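5-oxoprolinase subunit C (Escherichia coli, PDB 5DUD) catalyses the ATP-dependent cleavage of 5-oxoproline to L-glutamate, as subunit C of 5-oxoprolinase. Local coordinates at residues 20-25 with 229-234; 175-180 with 286-291. All blocks are in the same frame, centred on the assembly; numbering follows the deposited sequence.

Contact 1 (20-25 with 229-234)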
loop_
_atom_site.group_PDB
_atom_site.type_symbol
_atom_site.label_atom_id
_atom_site.label_comp_id
_atom_site.label_asym_id
_atom_site.label_seq_id
_atom_site.Cartn_x
_atom_site.Cartn_y
_atom_site.Cartn_z
ATOM N N GLY A 20 0.903 9.353 -5.892
ATOM C CA GLY A 20 0.197 10.610 -5.656
ATOM C C GLY A 20 -1.097 10.512 -4.871
ATOM O O GLY A 20 -1.681 11.559 -4.580
ATOM N N PHE A 21 -1.581 9.303 -4.517
ATOM C CA PHE A 21 -2.856 9.175 -3.816
ATOM C C PHE A 21 -2.776 8.434 -2.469
ATOM O O PHE A 21 -3.784 7.915 -2.019
ATOM C CB PHE A 21 -3.910 8.495 -4.717
ATOM C CG PHE A 21 -3.838 8.885 -6.178
ATOM C CD1 PHE A 21 -4.359 10.091 -6.620
ATOM C CD2 PHE A 21 -3.201 8.074 -7.097
ATOM C CE1 PHE A 21 -4.283 10.451 -7.967
ATOM C CE2 PHE A 21 -3.133 8.429 -8.438
ATOM C CZ PHE A 21 -3.665 9.617 -8.869
ATOM N N ARG A 22 -1.614 8.460 -1.794
ATOM C CA ARG A 22 -1.474 7.844 -0.466
ATOM C C ARG A 22 -2.226 8.654 0.594
ATOM O O ARG A 22 -2.627 8.096 1.616
ATOM C CB ARG A 22 -0.010 7.714 -0.047
ATOM C CG ARG A 22 0.722 6.521 -0.655
ATOM C CD ARG A 22 1.329 5.655 0.442
ATOM N NE ARG A 22 2.270 4.658 -0.067
ATOM C CZ ARG A 22 3.532 4.897 -0.427
ATOM N NH1 ARG A 22 4.030 6.130 -0.364
ATOM N NH2 ARG A 22 4.301 3.909 -0.866
ATOM N N GLN A 23 -2.406 9.974 0.348
ATOM C CA GLN A 23 -3.131 10.889 1.238
ATOM C C GLN A 23 -4.648 10.587 1.269
ATOM O O GLN A 23 -5.316 10.971 2.226
ATOM C CB GLN A 23 -2.912 12.348 0.798
ATOM N N SER A 24 -5.189 9.903 0.229
ATOM C CA SER A 24 -6.604 9.535 0.131
ATOM C C SER A 24 -6.875 8.023 0.384
ATOM O O SER A 24 -7.958 7.549 0.049
ATOM C CB SER A 24 -7.136 9.926 -1.241
ATOM O OG SER A 24 -6.801 11.263 -1.578
ATOM N N GLY A 25 -5.934 7.308 1.005
ATOM C CA GLY A 25 -6.100 5.902 1.358
ATOM C C GLY A 25 -5.897 4.883 0.258
ATOM O O GLY A 25 -6.293 3.730 0.435
ATOM N N LEU A 229 1.794 5.265 6.961
ATOM C CA LEU A 229 2.693 4.125 6.777
ATOM C C LEU A 229 3.226 4.075 5.350
ATOM O O LEU A 229 2.690 4.737 4.461
ATOM C CB LEU A 229 1.950 2.803 7.062
ATOM C CG LEU A 229 1.149 2.707 8.350
ATOM C CD1 LEU A 229 0.458 1.349 8.447
ATOM C CD2 LEU A 229 2.035 2.933 9.562
ATOM N N LEU A 230 4.252 3.242 5.126
ATOM C CA LEU A 230 4.840 3.015 3.804
ATOM C C LEU A 230 5.392 1.591 3.715
ATOM O O LEU A 230 5.673 0.992 4.755
ATOM C CB LEU A 230 5.933 4.051 3.479
ATOM C CG LEU A 230 7.086 4.276 4.476
ATOM C CD1 LEU A 230 8.270 3.355 4.187
ATOM C CD2 LEU A 230 7.574 5.716 4.414
ATOM N N PRO A 231 5.547 1.014 2.504
ATOM C CA PRO A 231 6.091 -0.355 2.409
ATOM C C PRO A 231 7.469 -0.487 3.049
ATOM O O PRO A 231 8.283 0.426 2.934
ATOM C CB PRO A 231 6.169 -0.606 0.899
ATOM C CG PRO A 231 5.220 0.346 0.300
ATOM C CD PRO A 231 5.244 1.558 1.166
ATOM N N GLY A 232 7.693 -1.604 3.736
ATOM C CA GLY A 232 8.939 -1.896 4.433
ATOM C C GLY A 232 8.908 -1.672 5.931
ATOM O O GLY A 232 9.806 -2.153 6.626
ATOM N N VAL A 233 7.890 -0.958 6.452
ATOM C CA VAL A 233 7.781 -0.688 7.888
ATOM C C VAL A 233 7.369 -1.978 8.609
ATOM O O VAL A 233 6.425 -2.645 8.187
ATOM C CB VAL A 233 6.812 0.480 8.189
ATOM C CG1 VAL A 233 6.572 0.626 9.690
ATOM C CG2 VAL A 233 7.343 1.787 7.609
ATOM N N VAL A 234 8.103 -2.331 9.671
ATOM C CA VAL A 234 7.849 -3.536 10.453
ATOM C C VAL A 234 7.060 -3.139 11.698
ATOM O O VAL A 234 7.620 -2.509 12.590
ATOM C CB VAL A 234 9.174 -4.262 10.814
ATOM C CG1 VAL A 234 8.908 -5.650 11.395
ATOM C CG2 VAL A 234 10.087 -4.362 9.594
#

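Contact 2 (175-180 with 286-291)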
loop_
_atom_site.group_PDB
_atom_site.type_symbol
_atom_site.label_atom_id
_atom_site.label_comp_id
_atom_site.label_asym_id
_atom_site.label_seq_id
_atom_site.Cartn_x
_atom_site.Cartn_y
_atom_site.Cartn_z
ATOM N N ARG A 175 18.647 -5.523 5.174
ATOM C CA ARG A 175 19.055 -4.372 5.977
ATOM C C ARG A 175 17.851 -3.546 6.421
ATOM O O ARG A 175 17.134 -3.020 5.574
ATOM C CB ARG A 175 20.033 -3.490 5.190
ATOM C CG ARG A 175 21.419 -4.105 5.061
ATOM C CD ARG A 175 22.304 -3.325 4.109
ATOM N NE ARG A 175 21.890 -3.495 2.717
ATOM C CZ ARG A 175 22.470 -2.913 1.669
ATOM N NH1 ARG A 175 23.519 -2.112 1.841
ATOM N NH2 ARG A 175 22.016 -3.134 0.443
ATOM N N ALA A 176 17.618 -3.448 7.740
ATOM C CA ALA A 176 16.521 -2.650 8.292
ATOM C C ALA A 176 17.080 -1.562 9.197
ATOM O O ALA A 176 18.094 -1.773 9.859
ATOM C CB ALA A 176 15.536 -3.533 9.058
ATOM N N LEU A 177 16.406 -0.396 9.216
ATOM C CA LEU A 177 16.765 0.756 10.043
ATOM C C LEU A 177 15.846 0.800 11.269
ATOM O O LEU A 177 14.635 0.672 11.101
ATOM C CB LEU A 177 16.643 2.071 9.244
ATOM C CG LEU A 177 17.907 2.558 8.551
ATOM C CD1 LEU A 177 17.599 3.694 7.591
ATOM C CD2 LEU A 177 18.930 3.056 9.561
ATOM N N PRO A 178 16.366 1.011 12.492
ATOM C CA PRO A 178 15.480 1.026 13.667
ATOM C C PRO A 178 14.573 2.253 13.791
ATOM O O PRO A 178 14.932 3.345 13.357
ATOM C CB PRO A 178 16.469 1.017 14.843
ATOM C CG PRO A 178 17.713 1.615 14.314
ATOM C CD PRO A 178 17.782 1.191 12.880
ATOM N N GLY A 179 13.538 2.102 14.615
ATOM C CA GLY A 179 12.684 3.184 15.097
ATOM C C GLY A 179 11.571 3.528 14.158
ATOM O O GLY A 179 11.470 2.897 13.101
ATOM N N PRO A 180 10.655 4.466 14.475
ATOM C CA PRO A 180 10.472 5.398 15.620
ATOM C C PRO A 180 10.247 4.771 17.011
ATOM O O PRO A 180 10.754 5.336 17.973
ATOM C CB PRO A 180 9.222 6.204 15.209
ATOM C CG PRO A 180 9.153 6.073 13.731
ATOM C CD PRO A 180 9.652 4.709 13.437
ATOM N N GLU A 286 23.449 6.609 5.920
ATOM C CA GLU A 286 24.357 6.776 4.773
ATOM C C GLU A 286 24.412 5.490 3.957
ATOM O O GLU A 286 24.437 5.549 2.728
ATOM C CB GLU A 286 25.773 7.181 5.238
ATOM C CG GLU A 286 26.840 7.242 4.147
ATOM C CD GLU A 286 26.482 8.003 2.883
ATOM O OE1 GLU A 286 25.808 9.053 2.985
ATOM O OE2 GLU A 286 26.890 7.552 1.789
ATOM N N GLU A 287 24.355 4.339 4.634
ATOM C CA GLU A 287 24.362 3.045 3.955
ATOM C C GLU A 287 23.025 2.826 3.240
ATOM O O GLU A 287 23.005 2.379 2.094
ATOM C CB GLU A 287 24.637 1.897 4.939
ATOM C CG GLU A 287 25.939 2.023 5.710
ATOM C CD GLU A 287 26.201 0.890 6.689
ATOM O OE1 GLU A 287 26.982 1.106 7.642
ATOM O OE2 GLU A 287 25.596 -0.196 6.531
ATOM N N ALA A 288 21.918 3.194 3.895
ATOM C CA ALA A 288 20.583 3.072 3.320
ATOM C C ALA A 288 20.406 3.946 2.078
ATOM O O ALA A 288 19.708 3.532 1.155
ATOM C CB ALA A 288 19.540 3.441 4.359
ATOM N N LEU A 289 20.999 5.157 2.078
ATOM C CA LEU A 289 20.911 6.107 0.963
ATOM C C LEU A 289 21.878 5.755 -0.167
ATOM O O LEU A 289 21.507 5.914 -1.330
ATOM C CB LEU A 289 21.169 7.541 1.446
ATOM C CG LEU A 289 20.058 8.144 2.305
ATOM C CD1 LEU A 289 20.581 9.288 3.161
ATOM C CD2 LEU A 289 18.842 8.554 1.460
ATOM N N LYS A 290 23.105 5.288 0.153
ATOM C CA LYS A 290 24.077 4.878 -0.871
ATOM C C LYS A 290 23.582 3.605 -1.568
ATOM O O LYS A 290 23.735 3.480 -2.781
ATOM C CB LYS A 290 25.473 4.655 -0.267
ATOM N N ALA A 291 22.957 2.681 -0.805
ATOM C CA ALA A 291 22.385 1.446 -1.355
ATOM C C ALA A 291 21.195 1.752 -2.271
ATOM O O ALA A 291 20.995 1.048 -3.261
ATOM C CB ALA A 291 21.948 0.520 -0.231
#

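Contact 1 (20-25 with 229-234)
The type II beta turn from L230 to V233, which leads into strand 233-235, is met at P231 by the arginine of an irregular loop: R22 reaches across from 20-25 and brings its guanidinium group against the proline ring. The backbones stay well apart, since the nearest pair of alpha carbons, R22 CA and L230 CA, is 9.0 Å apart, and a single long side chain spans most of the interval. R22 NH2 lies 3.2 Å from P231 CD and R22 CZ is 4.1 Å from that same carbon, so the terminal nitrogen leads and the central carbon follows. The group is set obliquely to the ring, and the two side chains approach from opposite directions. R22 CG stands anti to the carbonyl carbon (chi1 -80°), and a bend at chi2 turns the remainder of the chain toward the turn. Behind the tip, the aliphatic part passes the backbone, with R22 CD 4.3 Å from L229 O.

The sequence positions fit the turn: P231 at its second place has phi -58°, G232 at the third has phi 101°, and a weak bond from V233 N to L230 O, 3.4 Å, closes it. Within the carboxyltransferase A and B family fold, of the cyclophilin-like clan, the loop follows strand 12-14 and precedes helix 34-44, whereas the turn runs into strand 233-235 of the sheet that also holds strands 243-245 and 257-261; the backbone of G232 bonds with L245 and I261. No hydrogen bond joins the two segments. H28 touches both R22 and P231, and a different protein chain reaches the loop: the backbone N of G20 and that of R22 each bond to an acidic side chain of that protein.

Contact 2 (175-180 with 286-291)
The flat guanidinium group of R175 meets the methyl group of A291 obliquely. The contact packs strand 173-178, in the mixed sheet of this carboxyltransferase A and B family protein, against helix 285-302, which follows strand 277-282 near the end of the chain. A291 CB is 3.7 Å from R175 NH1 and also 3.7 Å from R175 NH2, with R175 CZ at 4.0 Å, so the methyl is equidistant from the two terminal nitrogens. It adds a van der Waals contact to a group whose charge is paired outside the two segments, through a salt bridge from NH2 to OD1 of D265; R175 NE is hydrogen-bonded as well.

Residues R175 and L177, two apart on the strand, both point toward the helix, while A176 between them bonds through its backbone to V281 and C283. On the helix the receiving residues are A288 and A291, three apart and so close on one side of it; both are small, and the nearest alpha carbons, R175 CA and A288 CA, are 8.1 Å apart. R175 holds its CG anti to the carbonyl carbon, and a bend at chi3 (-72°) brings the guanidinium to A291. E287 carries the opposite charge, but its OE2 is 5.5 Å from R175 NH1, too far for a contact. The second meeting point is purely apolar: L177 CD1 against A288 CB at 3.8 Å.

Overall arrangement
Both contacts reach the same mixed sheet, but through different strands: contact 1 by the turn before strand 233-235, contact 2 by strand 173-178. Their centres are about 18 Å apart and their nearest atoms about 6 Å, so they do not touch, and their segments alternate along the chain. Neither is a deep core contact; each is partly buried. Contact 1 joins loop to turn through an arginine and a proline ring, with no apolar pair; contact 2 joins strand to helix, with an arginine paired to D265 and a leucine-alanine pair. Both lie beside another protein chain, which bonds to the loop backbone in contact 1 and packs on the helix in contact 2.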